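Local coordinates for protein VP5 (Halorubrum pleomorphic virus 2, PDB 6QGI) that probably drives fusion of the viral envelope with the membrane of its haloarchaeal host, as the envelope protein of a pleomorphic virus, at residues 38-52 / 212-224. Numbering follows the deposited sequence.
Sequences DALKQQVYQTAKTRK and TVQYDGDSLVYLN. Unlike the reference sequence in segment 212-224: D218 (reference Asn).
The hydroxyl of Y215 donates a hydrogen bond to D38, OH to OD2 3.1 Å, meeting the carboxylate on its syn side but 31° out of its plane. The Y215 ring lies flat against the helix: CA of Q42 sits 3.7 Å from the ring centroid, almost on the normal, while CB of D216 backs the opposite face. Tyrosine suits this place because its broad face covers helix backbone while its hydroxyl reaches a carboxylate one turn earlier. Y45 answers from the helix. Its ring, carried outward by a chi1 of -178° that sets CG opposite the backbone N, meets O of V213 and CA of S219 edge-first, and CD2 of L220 packs on one face. The Y45 OH lies 2.7 Å from a water that donates to O of S219, bridging helix and strand. Small A48 lets the strands come close, its CB touching CG2 of V213 at 3.7 Å and lying over the face of Y222, just beyond the second strand. R51 brings CG to the edge of that ring, while its guanidinium turns away to a salt bridge with E123 on helix 91-133. The arrangement is a β-hairpin, strands 212-215 and 218-221 joined by a type I' turn from Y215 to D218, packed through a largely apolar face onto helix 37-60.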
loop_
_atom_site.group_PDB
_atom_site.type_symbol
_atom_site.label_atom_id
_atom_site.label_comp_id
_atom_site.label_asym_id
_atom_site.label_seq_id
_atom_site.Cartn_x
_atom_site.Cartn_y
_atom_site.Cartn_z
ATOM N N ASP A 38 -3.194 20.580 -23.714
ATOM C CA ASP A 38 -2.787 20.696 -22.307
ATOM C C ASP A 38 -3.494 19.672 -21.396
ATOM O O ASP A 38 -2.822 19.027 -20.586
ATOM C CB ASP A 38 -3.025 22.125 -21.778
ATOM C CG ASP A 38 -2.349 22.397 -20.446
ATOM O OD1 ASP A 38 -1.099 22.445 -20.413
ATOM O OD2 ASP A 38 -3.071 22.558 -19.436
ATOM N N ALA A 39 -4.830 19.530 -21.533
ATOM C CA ALA A 39 -5.669 18.607 -20.755
ATOM C C ALA A 39 -5.197 17.164 -20.886
ATOM O O ALA A 39 -5.174 16.462 -19.879
ATOM C CB ALA A 39 -7.121 18.714 -21.186
ATOM N N LEU A 40 -4.801 16.724 -22.107
ATOM C CA LEU A 40 -4.304 15.358 -22.312
ATOM C C LEU A 40 -2.997 15.150 -21.552
ATOM O O LEU A 40 -2.857 14.150 -20.863
ATOM C CB LEU A 40 -4.128 15.009 -23.804
ATOM C CG LEU A 40 -3.620 13.586 -24.109
ATOM C CD1 LEU A 40 -4.586 12.528 -23.613
ATOM C CD2 LEU A 40 -3.341 13.407 -25.578
ATOM N N LYS A 41 -2.075 16.114 -21.641
ATOM C CA LYS A 41 -0.784 16.091 -20.958
ATOM C C LYS A 41 -0.986 16.017 -19.434
ATOM O O LYS A 41 -0.285 15.263 -18.750
ATOM C CB LYS A 41 0.042 17.327 -21.349
ATOM C CG LYS A 41 0.396 17.378 -22.836
ATOM C CD LYS A 41 1.522 18.353 -23.154
ATOM C CE LYS A 41 1.023 19.717 -23.556
ATOM N NZ LYS A 41 2.147 20.655 -23.797
ATOM N N GLN A 42 -1.984 16.767 -18.935
ATOM C CA GLN A 42 -2.397 16.849 -17.541
ATOM C C GLN A 42 -3.006 15.524 -17.080
ATOM O O GLN A 42 -2.618 15.003 -16.032
ATOM C CB GLN A 42 -3.403 18.003 -17.372
ATOM C CG GLN A 42 -4.050 18.084 -15.995
ATOM C CD GLN A 42 -4.459 19.480 -15.613
ATOM O OE1 GLN A 42 -3.900 20.068 -14.683
ATOM N NE2 GLN A 42 -5.449 20.040 -16.304
ATOM N N GLN A 43 -3.969 14.998 -17.856
ATOM C CA GLN A 43 -4.686 13.762 -17.554
ATOM C C GLN A 43 -3.792 12.533 -17.679
ATOM O O GLN A 43 -4.008 11.585 -16.928
ATOM C CB GLN A 43 -5.935 13.621 -18.421
ATOM C CG GLN A 43 -7.078 14.494 -17.924
ATOM C CD GLN A 43 -8.414 14.174 -18.538
ATOM O OE1 GLN A 43 -8.716 13.040 -18.923
ATOM N NE2 GLN A 43 -9.258 15.176 -18.616
ATOM N N VAL A 44 -2.794 12.541 -18.595
ATOM C CA VAL A 44 -1.814 11.449 -18.740
ATOM C C VAL A 44 -0.954 11.424 -17.457
ATOM O O VAL A 44 -0.698 10.353 -16.905
ATOM C CB VAL A 44 -0.951 11.582 -20.036
ATOM C CG1 VAL A 44 0.306 10.711 -19.980
ATOM C CG2 VAL A 44 -1.769 11.258 -21.282
ATOM N N TYR A 45 -0.559 12.619 -16.971
ATOM C CA TYR A 45 0.236 12.796 -15.759
ATOM C C TYR A 45 -0.554 12.331 -14.547
ATOM O O TYR A 45 0.002 11.636 -13.699
ATOM C CB TYR A 45 0.680 14.269 -15.607
ATOM C CG TYR A 45 1.556 14.537 -14.396
ATOM C CD1 TYR A 45 2.923 14.262 -14.425
ATOM C CD2 TYR A 45 1.021 15.061 -13.223
ATOM C CE1 TYR A 45 3.731 14.507 -13.317
ATOM C CE2 TYR A 45 1.821 15.315 -12.111
ATOM C CZ TYR A 45 3.175 15.034 -12.164
ATOM O OH TYR A 45 3.964 15.272 -11.069
ATOM N N GLN A 46 -1.850 12.691 -14.483
ATOM C CA GLN A 46 -2.761 12.318 -13.400
ATOM C C GLN A 46 -3.029 10.806 -13.409
ATOM O O GLN A 46 -3.028 10.193 -12.340
ATOM C CB GLN A 46 -4.065 13.121 -13.488
ATOM C CG GLN A 46 -3.924 14.507 -12.856
ATOM C CD GLN A 46 -4.795 15.593 -13.454
ATOM O OE1 GLN A 46 -5.540 15.395 -14.429
ATOM N NE2 GLN A 46 -4.710 16.783 -12.876
ATOM N N THR A 47 -3.207 10.205 -14.608
ATOM C CA THR A 47 -3.429 8.764 -14.779
ATOM C C THR A 47 -2.191 7.974 -14.292
ATOM O O THR A 47 -2.347 6.949 -13.618
ATOM C CB THR A 47 -3.793 8.445 -16.243
ATOM O OG1 THR A 47 -5.027 9.097 -16.572
ATOM C CG2 THR A 47 -3.941 6.961 -16.501
ATOM N N ALA A 48 -0.975 8.466 -14.610
ATOM C CA ALA A 48 0.276 7.822 -14.205
ATOM C C ALA A 48 0.557 8.012 -12.712
ATOM O O ALA A 48 1.137 7.122 -12.099
ATOM C CB ALA A 48 1.432 8.360 -15.022
ATOM N N LYS A 49 0.158 9.167 -12.136
ATOM C CA LYS A 49 0.345 9.505 -10.719
ATOM C C LYS A 49 -0.545 8.636 -9.855
ATOM O O LYS A 49 -0.101 8.167 -8.808
ATOM C CB LYS A 49 0.047 10.998 -10.470
ATOM C CG LYS A 49 0.472 11.510 -9.102
ATOM C CD LYS A 49 -0.004 12.933 -8.881
ATOM C CE LYS A 49 0.695 13.574 -7.712
ATOM N NZ LYS A 49 1.206 14.926 -8.057
ATOM N N THR A 50 -1.802 8.426 -10.291
ATOM C CA THR A 50 -2.782 7.603 -9.589
ATOM C C THR A 50 -2.381 6.138 -9.707
ATOM O O THR A 50 -2.480 5.416 -8.719
ATOM C CB THR A 50 -4.194 7.881 -10.116
ATOM O OG1 THR A 50 -4.408 9.291 -10.108
ATOM C CG2 THR A 50 -5.274 7.202 -9.283
ATOM N N ARG A 51 -1.898 5.706 -10.892
ATOM C CA ARG A 51 -1.448 4.328 -11.099
ATOM C C ARG A 51 -0.252 4.020 -10.208
ATOM O O ARG A 51 -0.240 2.966 -9.580
ATOM C CB ARG A 51 -1.113 4.046 -12.577
ATOM C CG ARG A 51 -0.780 2.568 -12.894
ATOM C CD ARG A 51 -1.859 1.573 -12.474
ATOM N NE ARG A 51 -3.109 1.786 -13.201
ATOM C CZ ARG A 51 -4.250 1.157 -12.939
ATOM N NH1 ARG A 51 -4.314 0.265 -11.962
ATOM N NH2 ARG A 51 -5.337 1.426 -13.650
ATOM N N LYS A 52 0.733 4.945 -10.134
ATOM C CA LYS A 52 1.935 4.813 -9.304
ATOM C C LYS A 52 1.555 4.717 -7.830
ATOM O O LYS A 52 2.151 3.930 -7.102
ATOM C CB LYS A 52 2.881 6.004 -9.529
ATOM C CG LYS A 52 4.262 5.822 -8.913
ATOM C CD LYS A 52 4.797 7.143 -8.394
ATOM C CE LYS A 52 6.189 7.025 -7.829
ATOM N NZ LYS A 52 6.228 6.278 -6.540
ATOM N N THR A 212 8.874 7.799 -17.824
ATOM C CA THR A 212 8.882 9.042 -17.063
ATOM C C THR A 212 7.815 9.943 -17.671
ATOM O O THR A 212 7.950 10.383 -18.813
ATOM C CB THR A 212 10.291 9.641 -17.036
ATOM O OG1 THR A 212 11.143 8.758 -16.316
ATOM C CG2 THR A 212 10.340 11.014 -16.402
ATOM N N VAL A 213 6.728 10.163 -16.924
ATOM C CA VAL A 213 5.629 11.020 -17.372
ATOM C C VAL A 213 5.889 12.428 -16.855
ATOM O O VAL A 213 6.096 12.620 -15.662
ATOM C CB VAL A 213 4.235 10.490 -16.960
ATOM C CG1 VAL A 213 3.132 11.421 -17.447
ATOM C CG2 VAL A 213 4.009 9.089 -17.504
ATOM N N GLN A 214 5.889 13.401 -17.760
ATOM C CA GLN A 214 6.131 14.793 -17.415
ATOM C C GLN A 214 4.956 15.690 -17.809
ATOM O O GLN A 214 4.302 15.446 -18.823
ATOM C CB GLN A 214 7.438 15.290 -18.066
ATOM C CG GLN A 214 7.484 15.202 -19.600
ATOM C CD GLN A 214 8.776 15.722 -20.176
ATOM O OE1 GLN A 214 9.842 15.665 -19.548
ATOM N NE2 GLN A 214 8.712 16.222 -21.404
ATOM N N TYR A 215 4.700 16.725 -16.989
ATOM C CA TYR A 215 3.693 17.769 -17.197
ATOM C C TYR A 215 3.992 18.984 -16.310
ATOM O O TYR A 215 4.157 18.848 -15.094
ATOM C CB TYR A 215 2.250 17.266 -16.963
ATOM C CG TYR A 215 1.200 18.363 -16.948
ATOM C CD1 TYR A 215 0.790 18.980 -18.128
ATOM C CD2 TYR A 215 0.617 18.785 -15.757
ATOM C CE1 TYR A 215 -0.153 20.008 -18.117
ATOM C CE2 TYR A 215 -0.333 19.806 -15.734
ATOM C CZ TYR A 215 -0.715 20.416 -16.918
ATOM O OH TYR A 215 -1.647 21.425 -16.897
ATOM N N ASP A 216 4.039 20.169 -16.938
ATOM C CA ASP A 216 4.209 21.498 -16.332
ATOM C C ASP A 216 5.424 21.594 -15.373
ATOM O O ASP A 216 5.335 22.209 -14.304
ATOM C CB ASP A 216 2.897 21.901 -15.611
ATOM C CG ASP A 216 2.718 23.382 -15.338
ATOM O OD1 ASP A 216 3.182 24.203 -16.166
ATOM O OD2 ASP A 216 2.108 23.722 -14.303
ATOM N N GLY A 217 6.548 21.002 -15.781
ATOM C CA GLY A 217 7.780 21.012 -14.998
ATOM C C GLY A 217 7.909 19.896 -13.979
ATOM O O GLY A 217 9.010 19.641 -13.479
ATOM N N ASP A 218 6.784 19.235 -13.647
ATOM C CA ASP A 218 6.732 18.106 -12.712
ATOM C C ASP A 218 6.698 16.822 -13.505
ATOM O O ASP A 218 6.066 16.752 -14.558
ATOM C CB ASP A 218 5.535 18.203 -11.759
ATOM C CG ASP A 218 5.324 19.594 -11.203
ATOM O OD1 ASP A 218 6.220 20.088 -10.477
ATOM O OD2 ASP A 218 4.276 20.203 -11.516
ATOM N N SER A 219 7.411 15.819 -13.019
ATOM C CA SER A 219 7.555 14.540 -13.684
ATOM C C SER A 219 7.518 13.392 -12.681
ATOM O O SER A 219 7.701 13.619 -11.482
ATOM C CB SER A 219 8.872 14.528 -14.458
ATOM O OG SER A 219 9.082 13.290 -15.113
ATOM N N LEU A 220 7.277 12.161 -13.161
ATOM C CA LEU A 220 7.260 10.998 -12.284
ATOM C C LEU A 220 7.603 9.719 -13.031
ATOM O O LEU A 220 7.284 9.578 -14.211
ATOM C CB LEU A 220 5.915 10.840 -11.534
ATOM C CG LEU A 220 4.641 10.613 -12.351
ATOM C CD1 LEU A 220 4.429 9.137 -12.658
ATOM C CD2 LEU A 220 3.461 11.107 -11.600
ATOM N N VAL A 221 8.226 8.778 -12.315
ATOM C CA VAL A 221 8.564 7.451 -12.821
ATOM C C VAL A 221 7.575 6.469 -12.209
ATOM O O VAL A 221 7.258 6.555 -11.021
ATOM C CB VAL A 221 10.037 7.040 -12.556
ATOM C CG1 VAL A 221 10.402 5.766 -13.313
ATOM C CG2 VAL A 221 10.983 8.158 -12.941
ATOM N N TYR A 222 7.068 5.564 -13.038
ATOM C CA TYR A 222 6.129 4.515 -12.654
ATOM C C TYR A 222 6.343 3.359 -13.625
ATOM O O TYR A 222 7.053 3.543 -14.613
ATOM C CB TYR A 222 4.679 5.056 -12.632
ATOM C CG TYR A 222 3.866 4.883 -13.896
ATOM C CD1 TYR A 222 4.232 5.518 -15.079
ATOM C CD2 TYR A 222 2.670 4.169 -13.884
ATOM C CE1 TYR A 222 3.468 5.386 -16.238
ATOM C CE2 TYR A 222 1.883 4.057 -15.026
ATOM C CZ TYR A 222 2.293 4.656 -16.205
ATOM O OH TYR A 222 1.536 4.512 -17.342
ATOM N N LEU A 223 5.778 2.175 -13.341
ATOM C CA LEU A 223 5.960 0.968 -14.158
ATOM C C LEU A 223 7.464 0.630 -14.295
ATOM O O LEU A 223 7.917 0.188 -15.359
ATOM C CB LEU A 223 5.286 1.106 -15.545
ATOM C CG LEU A 223 3.770 1.111 -15.555
ATOM C CD1 LEU A 223 3.234 1.368 -16.938
ATOM C CD2 LEU A 223 3.241 -0.183 -15.079
ATOM N N ASN A 224 8.230 0.876 -13.210
ATOM C CA ASN A 224 9.664 0.622 -13.134
ATOM C C ASN A 224 9.868 -0.826 -12.715
ATOM O O ASN A 224 9.684 -1.152 -11.543
ATOM C CB ASN A 224 10.338 1.613 -12.162
ATOM C CG ASN A 224 11.857 1.553 -12.082
ATOM O OD1 ASN A 224 12.537 0.797 -12.783
ATOM N ND2 ASN A 224 12.428 2.370 -11.211
HETATM O O HOH W 1 6.065 15.317 -9.454
#